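PDB 1V9C: precorrin-8x Methyl Mutase from Thermus thermophilus, which probably catalyses the methyl migration that converts precorrin-8X to hydrogenobyrinate in adenosylcobalamin biosynthesis. Local coordinates for residues Gly24-Met36 with Lys46-Leu60. Residues are numbered along the deposited sequence; the frame is centred on the assembly and turned at random.
Sequences GFSPLEWPVVRRM and KALTRFSQGAVEAGL. With SO4 (sulfate ion), chain E; SO4 (sulfate ion), chain F.
Residues 30-36, with Phe25, Leu28 and Glu29 just ahead of them, pack on the strand 49-51 and the helical turns flanking it. Helix and strand run roughly antiparallel (155°), their axes 10.0 Å apart at closest approach, a worked example of a helix laid over the edge strand of an alpha/beta sheet. Phe51 is the hub. The CG of Glu29 sits over the centre of one ring face in a CH-pi contact, 3.8 Å from the ring centroid; it lies beside the backbone N (chi1 -67°), and the chain, extended beyond it, carries the carboxylate across that face nearly parallel to the ring plane. Around the rim, Val32 CG1 and Val33 CG2 meet the ring edge, the latter 3.6 Å from Phe51 CE1. Phe25 approaches obliquely, its ring plane turned 74° from that of Phe51, while Val33 CG2 lies over the centre of one Phe25 face and the carbonyl oxygens of Lys46 and Thr49 lie at its edge. Ser26 binds Glu29 twice: Ser26 N donates to Glu29 OE2 (3.0 Å) from above the carboxylate plane, and Ser26 OG accepts from the backbone Glu29 N, an ST motif. Farther along, Leu28 CB rests on Val56 CG1 (3.8 Å) and its CD1 on Glu57 CG. At the other end, Met36 CE and Thr49 OG1 meet tip to tip, and that hydroxyl is hydrogen-bonded to Tyr45 O. On another side of the helix, Arg35 grips two sulfate ions, probably from the crystallisation liquor, beside helix 190-205. Helix 6-20 packs against Trp30 and Arg34, whereas strand 49-51 pairs antiparallel with strand 180-183, whose Ile181 touches Phe51.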
loop_
_atom_site.group_PDB
_atom_site.type_symbol
_atom_site.label_atom_id
_atom_site.label_comp_id
_atom_site.label_asym_id
_atom_site.label_seq_id
_atom_site.Cartn_x
_atom_site.Cartn_y
_atom_site.Cartn_z
ATOM N N GLY B 24 2.904 -23.560 9.108
ATOM C CA GLY B 24 4.246 -24.068 9.297
ATOM C C GLY B 24 5.304 -23.001 9.495
ATOM O O GLY B 24 6.350 -23.062 8.852
ATOM N N PHE B 25 5.063 -22.031 10.378
ATOM C CA PHE B 25 6.056 -20.979 10.602
ATOM C C PHE B 25 6.751 -21.071 11.949
ATOM O O PHE B 25 6.197 -21.592 12.907
ATOM C CB PHE B 25 5.422 -19.585 10.422
ATOM C CG PHE B 25 5.051 -19.285 8.999
ATOM C CD1 PHE B 25 3.735 -19.363 8.576
ATOM C CD2 PHE B 25 6.038 -19.028 8.057
ATOM C CE1 PHE B 25 3.410 -19.203 7.242
ATOM C CE2 PHE B 25 5.722 -18.866 6.720
ATOM C CZ PHE B 25 4.402 -18.956 6.313
ATOM N N SER B 26 7.975 -20.553 12.004
ATOM C CA SER B 26 8.769 -20.570 13.226
ATOM C C SER B 26 8.300 -19.482 14.176
ATOM O O SER B 26 7.410 -18.704 13.848
ATOM C CB SER B 26 10.248 -20.347 12.900
ATOM O OG SER B 26 10.570 -18.965 12.840
ATOM N N PRO B 27 8.890 -19.421 15.379
ATOM C CA PRO B 27 8.506 -18.402 16.359
ATOM C C PRO B 27 8.859 -16.989 15.902
ATOM O O PRO B 27 8.172 -16.028 16.240
ATOM C CB PRO B 27 9.285 -18.816 17.606
ATOM C CG PRO B 27 9.345 -20.315 17.471
ATOM C CD PRO B 27 9.710 -20.467 16.018
ATOM N N LEU B 28 9.937 -16.868 15.138
ATOM C CA LEU B 28 10.374 -15.568 14.638
ATOM C C LEU B 28 9.691 -15.194 13.339
ATOM O O LEU B 28 9.548 -14.022 13.025
ATOM C CB LEU B 28 11.876 -15.564 14.392
ATOM C CG LEU B 28 12.795 -15.469 15.594
ATOM C CD1 LEU B 28 14.224 -15.609 15.096
ATOM C CD2 LEU B 28 12.592 -14.149 16.319
ATOM N N GLU B 29 9.277 -16.199 12.585
ATOM C CA GLU B 29 8.636 -15.965 11.310
ATOM C C GLU B 29 7.174 -15.583 11.436
ATOM O O GLU B 29 6.680 -14.751 10.677
ATOM C CB GLU B 29 8.752 -17.212 10.438
ATOM C CG GLU B 29 10.165 -17.551 9.993
ATOM C CD GLU B 29 10.256 -18.946 9.387
ATOM O OE1 GLU B 29 11.342 -19.318 8.888
ATOM O OE2 GLU B 29 9.240 -19.673 9.416
ATOM N N TRP B 30 6.479 -16.191 12.390
ATOM C CA TRP B 30 5.064 -15.920 12.556
ATOM C C TRP B 30 4.674 -14.450 12.707
ATOM O O TRP B 30 3.816 -13.979 11.980
ATOM C CB TRP B 30 4.480 -16.717 13.728
ATOM C CG TRP B 30 2.973 -16.554 13.828
ATOM C CD1 TRP B 30 2.262 -16.112 14.914
ATOM C CD2 TRP B 30 2.017 -16.741 12.775
ATOM N NE1 TRP B 30 0.923 -16.003 14.596
ATOM C CE2 TRP B 30 0.745 -16.382 13.290
ATOM C CE3 TRP B 30 2.107 -17.171 11.449
ATOM C CZ2 TRP B 30 -0.422 -16.442 12.521
ATOM C CZ3 TRP B 30 0.934 -17.230 10.677
ATOM C CH2 TRP B 30 -0.310 -16.865 11.219
ATOM N N PRO B 31 5.310 -13.710 13.635
ATOM C CA PRO B 31 4.970 -12.299 13.826
ATOM C C PRO B 31 5.013 -11.511 12.524
ATOM O O PRO B 31 4.329 -10.508 12.373
ATOM C CB PRO B 31 6.018 -11.818 14.825
ATOM C CG PRO B 31 6.369 -13.060 15.581
ATOM C CD PRO B 31 6.461 -14.074 14.472
ATOM N N VAL B 32 5.822 -11.969 11.579
ATOM C CA VAL B 32 5.919 -11.281 10.301
ATOM C C VAL B 32 4.696 -11.585 9.443
ATOM O O VAL B 32 4.100 -10.682 8.853
ATOM C CB VAL B 32 7.203 -11.710 9.563
ATOM C CG1 VAL B 32 7.222 -11.157 8.150
ATOM C CG2 VAL B 32 8.418 -11.234 10.352
ATOM N N VAL B 33 4.311 -12.859 9.397
ATOM C CA VAL B 33 3.177 -13.279 8.580
ATOM C C VAL B 33 1.869 -12.727 9.121
ATOM O O VAL B 33 0.990 -12.346 8.352
ATOM C CB VAL B 33 3.078 -14.826 8.482
ATOM C CG1 VAL B 33 1.930 -15.215 7.580
ATOM C CG2 VAL B 33 4.387 -15.410 7.919
ATOM N N ARG B 34 1.765 -12.691 10.444
ATOM C CA ARG B 34 0.597 -12.179 11.140
ATOM C C ARG B 34 0.388 -10.723 10.734
ATOM O O ARG B 34 -0.708 -10.328 10.349
ATOM C CB ARG B 34 0.822 -12.262 12.656
ATOM C CG ARG B 34 -0.345 -11.771 13.497
ATOM C CD ARG B 34 0.115 -11.305 14.875
ATOM N NE ARG B 34 0.540 -12.380 15.765
ATOM C CZ ARG B 34 1.585 -12.296 16.586
ATOM N NH1 ARG B 34 2.317 -11.189 16.619
ATOM N NH2 ARG B 34 1.885 -13.308 17.394
ATOM N N ARG B 35 1.463 -9.938 10.813
ATOM C CA ARG B 35 1.424 -8.525 10.467
ATOM C C ARG B 35 1.013 -8.302 9.012
ATOM O O ARG B 35 0.238 -7.411 8.704
ATOM C CB ARG B 35 2.789 -7.892 10.736
ATOM C CG ARG B 35 2.759 -6.402 10.666
ATOM C CD ARG B 35 3.309 -5.817 11.930
ATOM N NE ARG B 35 2.961 -4.408 12.063
ATOM C CZ ARG B 35 3.174 -3.698 13.164
ATOM N NH1 ARG B 35 3.736 -4.265 14.223
ATOM N NH2 ARG B 35 2.816 -2.427 13.209
ATOM N N MET B 36 1.517 -9.143 8.118
ATOM C CA MET B 36 1.182 -9.016 6.715
ATOM C C MET B 36 -0.301 -9.307 6.474
ATOM O O MET B 36 -0.917 -8.677 5.615
ATOM C CB MET B 36 2.051 -9.964 5.887
ATOM C CG MET B 36 3.526 -9.708 6.059
ATOM S SD MET B 36 4.611 -10.989 5.421
ATOM C CE MET B 36 4.154 -11.005 3.711
ATOM N N LYS B 46 -0.769 -16.665 4.671
ATOM C CA LYS B 46 -0.284 -17.694 5.594
ATOM C C LYS B 46 0.374 -18.799 4.761
ATOM O O LYS B 46 1.368 -19.394 5.163
ATOM C CB LYS B 46 -1.448 -18.312 6.371
ATOM C CG LYS B 46 -1.017 -19.235 7.495
ATOM C CD LYS B 46 -2.213 -19.930 8.144
ATOM C CE LYS B 46 -2.757 -21.063 7.290
ATOM N NZ LYS B 46 -3.998 -21.644 7.886
ATOM N N ALA B 47 -0.205 -19.047 3.593
ATOM C CA ALA B 47 0.265 -20.077 2.678
ATOM C C ALA B 47 1.238 -19.568 1.612
ATOM O O ALA B 47 2.057 -20.326 1.107
ATOM C CB ALA B 47 -0.939 -20.740 2.005
ATOM N N LEU B 48 1.156 -18.286 1.279
ATOM C CA LEU B 48 2.024 -17.721 0.250
ATOM C C LEU B 48 3.365 -17.224 0.755
ATOM O O LEU B 48 4.320 -17.125 -0.006
ATOM C CB LEU B 48 1.312 -16.568 -0.450
ATOM C CG LEU B 48 -0.086 -16.851 -1.009
ATOM C CD1 LEU B 48 -0.578 -15.602 -1.740
ATOM C CD2 LEU B 48 -0.052 -18.066 -1.964
ATOM N N THR B 49 3.452 -16.913 2.038
ATOM C CA THR B 49 4.694 -16.378 2.560
ATOM C C THR B 49 5.753 -17.419 2.859
ATOM O O THR B 49 5.526 -18.349 3.624
ATOM C CB THR B 49 4.427 -15.534 3.810
ATOM O OG1 THR B 49 3.446 -14.541 3.498
ATOM C CG2 THR B 49 5.696 -14.853 4.265
ATOM N N ARG B 50 6.923 -17.234 2.261
ATOM C CA ARG B 50 8.029 -18.158 2.440
ATOM C C ARG B 50 9.301 -17.442 2.876
ATOM O O ARG B 50 9.636 -16.368 2.369
ATOM C CB ARG B 50 8.277 -18.919 1.133
ATOM C CG ARG B 50 9.094 -20.179 1.315
ATOM C CD ARG B 50 8.616 -21.278 0.383
ATOM N NE ARG B 50 9.611 -21.626 -0.627
ATOM C CZ ARG B 50 9.425 -22.552 -1.561
ATOM N NH1 ARG B 50 8.280 -23.220 -1.609
ATOM N NH2 ARG B 50 10.382 -22.812 -2.445
ATOM N N PHE B 51 10.005 -18.034 3.831
ATOM C CA PHE B 51 11.239 -17.442 4.327
ATOM C C PHE B 51 12.452 -18.281 3.947
ATOM O O PHE B 51 12.331 -19.462 3.651
ATOM C CB PHE B 51 11.202 -17.323 5.851
ATOM C CG PHE B 51 10.093 -16.475 6.369
ATOM C CD1 PHE B 51 8.785 -16.936 6.356
ATOM C CD2 PHE B 51 10.357 -15.205 6.882
ATOM C CE1 PHE B 51 7.753 -16.146 6.850
ATOM C CE2 PHE B 51 9.329 -14.409 7.376
ATOM C CZ PHE B 51 8.027 -14.884 7.360
ATOM N N SER B 52 13.622 -17.665 3.945
ATOM C CA SER B 52 14.835 -18.412 3.661
ATOM C C SER B 52 15.451 -18.633 5.033
ATOM O O SER B 52 15.135 -17.910 5.986
ATOM C CB SER B 52 15.802 -17.608 2.797
ATOM O OG SER B 52 16.441 -16.594 3.554
ATOM N N GLN B 53 16.320 -19.631 5.134
ATOM C CA GLN B 53 16.994 -19.954 6.384
ATOM C C GLN B 53 17.711 -18.726 6.948
ATOM O O GLN B 53 18.493 -18.084 6.247
ATOM C CB GLN B 53 18.002 -21.077 6.130
ATOM C CG GLN B 53 18.719 -21.594 7.362
ATOM C CD GLN B 53 19.706 -22.691 7.018
ATOM O OE1 GLN B 53 19.331 -23.727 6.461
ATOM N NE2 GLN B 53 20.978 -22.470 7.344
ATOM N N GLY B 54 17.424 -18.398 8.206
ATOM C CA GLY B 54 18.050 -17.250 8.853
ATOM C C GLY B 54 17.608 -15.852 8.427
ATOM O O GLY B 54 18.205 -14.866 8.860
ATOM N N ALA B 55 16.571 -15.759 7.593
ATOM C CA ALA B 55 16.062 -14.470 7.100
ATOM C C ALA B 55 15.690 -13.468 8.203
ATOM O O ALA B 55 16.231 -12.366 8.263
ATOM C CB ALA B 55 14.857 -14.703 6.183
ATOM N N VAL B 56 14.777 -13.858 9.078
ATOM C CA VAL B 56 14.354 -12.973 10.152
ATOM C C VAL B 56 15.510 -12.482 11.024
ATOM O O VAL B 56 15.642 -11.269 11.264
ATOM C CB VAL B 56 13.308 -13.652 11.045
ATOM C CG1 VAL B 56 12.775 -12.656 12.068
ATOM C CG2 VAL B 56 12.171 -14.159 10.195
ATOM N N GLU B 57 16.341 -13.414 11.496
ATOM C CA GLU B 57 17.484 -13.056 12.335
ATOM C C GLU B 57 18.399 -12.121 11.559
ATOM O O GLU B 57 18.974 -11.186 12.119
ATOM C CB GLU B 57 18.266 -14.300 12.769
ATOM C CG GLU B 57 17.423 -15.379 13.439
ATOM C CD GLU B 57 16.947 -16.437 12.456
ATOM O OE1 GLU B 57 16.371 -16.064 11.410
ATOM O OE2 GLU B 57 17.151 -17.643 12.733
ATOM N N ALA B 58 18.529 -12.366 10.262
ATOM C CA ALA B 58 19.366 -11.505 9.436
ATOM C C ALA B 58 18.743 -10.106 9.408
ATOM O O ALA B 58 19.445 -9.097 9.346
ATOM C CB ALA B 58 19.463 -12.072 8.028
ATOM N N GLY B 59 17.414 -10.061 9.458
ATOM C CA GLY B 59 16.721 -8.789 9.440
ATOM C C GLY B 59 16.858 -8.009 10.733
ATOM O O GLY B 59 17.126 -6.810 10.707
ATOM N N LEU B 60 16.672 -8.675 11.866
ATOM C CA LEU B 60 16.788 -8.002 13.163
ATOM C C LEU B 60 18.188 -7.422 13.330
ATOM O O LEU B 60 18.362 -6.261 13.718
ATOM C CB LEU B 60 16.507 -8.984 14.304
ATOM C CG LEU B 60 15.269 -9.877 14.168
ATOM C CD1 LEU B 60 14.926 -10.450 15.518
ATOM C CD2 LEU B 60 14.095 -9.074 13.628
HETATM S S SO4 E . 1.310 -1.982 9.726
HETATM O O1 SO4 E . 1.893 -1.099 8.697
HETATM O O2 SO4 E . 1.466 -1.388 11.062
HETATM O O3 SO4 E . 2.015 -3.270 9.702
HETATM O O4 SO4 E . -0.122 -2.182 9.439
HETATM S S SO4 F . 4.200 -1.759 16.655
HETATM O O1 SO4 F . 4.531 -1.343 15.284
HETATM O O2 SO4 F . 5.163 -1.171 17.605
HETATM O O3 SO4 F . 4.243 -3.228 16.740
HETATM O O4 SO4 F . 2.841 -1.301 16.989
#